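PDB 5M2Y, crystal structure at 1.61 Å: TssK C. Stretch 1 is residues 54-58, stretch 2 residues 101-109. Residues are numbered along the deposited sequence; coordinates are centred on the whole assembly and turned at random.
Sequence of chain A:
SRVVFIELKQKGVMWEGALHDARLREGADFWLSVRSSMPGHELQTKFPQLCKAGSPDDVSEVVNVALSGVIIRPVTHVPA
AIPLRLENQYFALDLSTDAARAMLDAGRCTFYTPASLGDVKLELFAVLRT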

# COMPACT_ATOMS: atom_id res chain seq x y z
N GLY A 54 -1.58 -1.52 -8.53
CA GLY A 54 -1.29 -2.05 -9.86
C GLY A 54 -1.36 -3.56 -9.86
O GLY A 54 -1.30 -4.20 -8.81
N SER A 55 -1.55 -4.12 -11.03
CA SER A 55 -1.65 -5.54 -11.15
C SER A 55 -0.29 -6.15 -10.90
O SER A 55 0.64 -5.76 -11.52
CB SER A 55 -2.07 -5.92 -12.55
OG SER A 55 -2.17 -7.30 -12.68
N PRO A 56 -0.22 -7.10 -9.98
CA PRO A 56 1.04 -7.75 -9.68
C PRO A 56 1.33 -8.91 -10.66
O PRO A 56 2.43 -9.40 -10.66
CB PRO A 56 0.82 -8.34 -8.30
CG PRO A 56 -0.61 -8.55 -8.20
CD PRO A 56 -1.28 -7.56 -9.10
N ASP A 57 0.36 -9.29 -11.46
CA ASP A 57 0.52 -10.44 -12.33
C ASP A 57 -0.02 -10.35 -13.74
O ASP A 57 -0.17 -11.35 -14.38
CB ASP A 57 -0.13 -11.64 -11.67
CG ASP A 57 -1.63 -11.44 -11.38
OD1 ASP A 57 -2.15 -10.42 -11.77
OD2 ASP A 57 -2.25 -12.33 -10.79
N ASP A 58 -0.28 -9.16 -14.24
CA ASP A 58 -0.80 -9.04 -15.58
C ASP A 58 0.24 -9.43 -16.60
O ASP A 58 1.38 -9.07 -16.49
CB ASP A 58 -1.35 -7.67 -15.87
CG ASP A 58 -2.17 -7.64 -17.12
OD1 ASP A 58 -3.29 -8.15 -17.13
OD2 ASP A 58 -1.65 -7.12 -18.08
N ARG A 101 -4.60 -12.75 -2.73
CA ARG A 101 -4.03 -13.92 -3.37
C ARG A 101 -3.14 -13.53 -4.55
O ARG A 101 -2.04 -14.04 -4.64
CB ARG A 101 -5.16 -14.89 -3.82
CG ARG A 101 -4.67 -16.19 -4.47
CD ARG A 101 -5.82 -17.12 -4.82
N ALA A 102 -3.61 -12.60 -5.42
CA ALA A 102 -2.86 -12.14 -6.60
C ALA A 102 -1.51 -11.54 -6.22
O ALA A 102 -0.52 -11.86 -6.88
CB ALA A 102 -3.68 -11.14 -7.41
N MET A 103 -1.45 -10.71 -5.17
CA MET A 103 -0.21 -10.08 -4.71
C MET A 103 0.73 -11.09 -4.06
O MET A 103 1.92 -11.09 -4.37
CB MET A 103 -0.51 -8.93 -3.74
CG MET A 103 -1.06 -7.72 -4.42
SD MET A 103 -1.32 -6.38 -3.29
CE MET A 103 -2.67 -6.97 -2.44
N LEU A 104 0.20 -11.93 -3.16
CA LEU A 104 0.99 -12.93 -2.46
C LEU A 104 1.56 -14.00 -3.40
O LEU A 104 2.73 -14.35 -3.27
CB LEU A 104 0.21 -13.53 -1.28
CG LEU A 104 -0.14 -12.56 -0.15
CD1 LEU A 104 -1.24 -13.10 0.73
CD2 LEU A 104 1.11 -12.17 0.68
N ASP A 105 0.76 -14.45 -4.38
CA ASP A 105 1.20 -15.44 -5.38
C ASP A 105 2.26 -14.88 -6.31
O ASP A 105 3.19 -15.61 -6.68
CB ASP A 105 0.02 -15.97 -6.21
CG ASP A 105 -0.89 -16.94 -5.48
OD1 ASP A 105 -0.54 -17.38 -4.37
OD2 ASP A 105 -1.94 -17.29 -6.05
N ALA A 106 2.14 -13.60 -6.69
CA ALA A 106 3.10 -12.93 -7.56
C ALA A 106 4.37 -12.55 -6.80
O ALA A 106 5.42 -12.35 -7.41
CB ALA A 106 2.47 -11.70 -8.17
N GLY A 107 4.25 -12.49 -5.47
CA GLY A 107 5.33 -12.10 -4.58
C GLY A 107 5.69 -10.64 -4.69
O GLY A 107 6.83 -10.25 -4.43
N ARG A 108 4.68 -9.81 -5.06
CA ARG A 108 4.87 -8.40 -5.34
C ARG A 108 3.60 -7.56 -5.22
O ARG A 108 2.49 -8.06 -5.42
CB ARG A 108 5.34 -8.32 -6.80
CG ARG A 108 5.90 -7.00 -7.26
CD ARG A 108 6.49 -7.22 -8.64
NE ARG A 108 5.48 -7.46 -9.65
CZ ARG A 108 5.17 -6.61 -10.63
NH1 ARG A 108 5.80 -5.45 -10.73
NH2 ARG A 108 4.24 -6.93 -11.51
N CYS A 109 3.80 -6.27 -4.94
CA CYS A 109 2.70 -5.32 -4.95
C CYS A 109 3.20 -4.01 -5.54
O CYS A 109 4.39 -3.69 -5.43
CB CYS A 109 2.10 -5.14 -3.56
SG CYS A 109 3.23 -4.43 -2.35
O HOH W 1 2.25 -6.79 -13.54
O HOH W 2 -0.77 -13.67 -8.91

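A proline ring makes a good knob where the receiving surface is lined with small side chains, and TssK C offers a compact example. Pro56, in an irregular loop, supplies by far the largest share of its stretch's covered surface. Its ring settles against the last turns of the helix ending at Ala106: CG lies 4.1 Å from Ala102 CB and 3.9 Å from Met103 CG, while CB lies 3.7 Å from Ala106 CB. Ala102 and Ala106, one helical turn apart, both point toward the loop, and their short methyls let the ring come close to the backbone, Pro56 CG standing 3.6 Å from Ala102 O. Met103 points away at CB, yet its CG still borders the ring.

Polar contacts secure the margins. Gly107 leaves the helix with positive phi, a conformation that favours glycine, and the chain passes into a strand. From there Arg108 reaches back toward the loop, and its NH2 donates a hydrogen bond to Pro56 O (3.2 Å), an acceptor lying near the guanidinium plane. Water 1 joins Ser55 O to the same NH2, its bond to the arginine being weak. Beside Ala102, Asp57 brings its carboxylate nearer the helix, where water 2 donates to both Asp57 OD2 and Ala102 O, each at 2.7 Å.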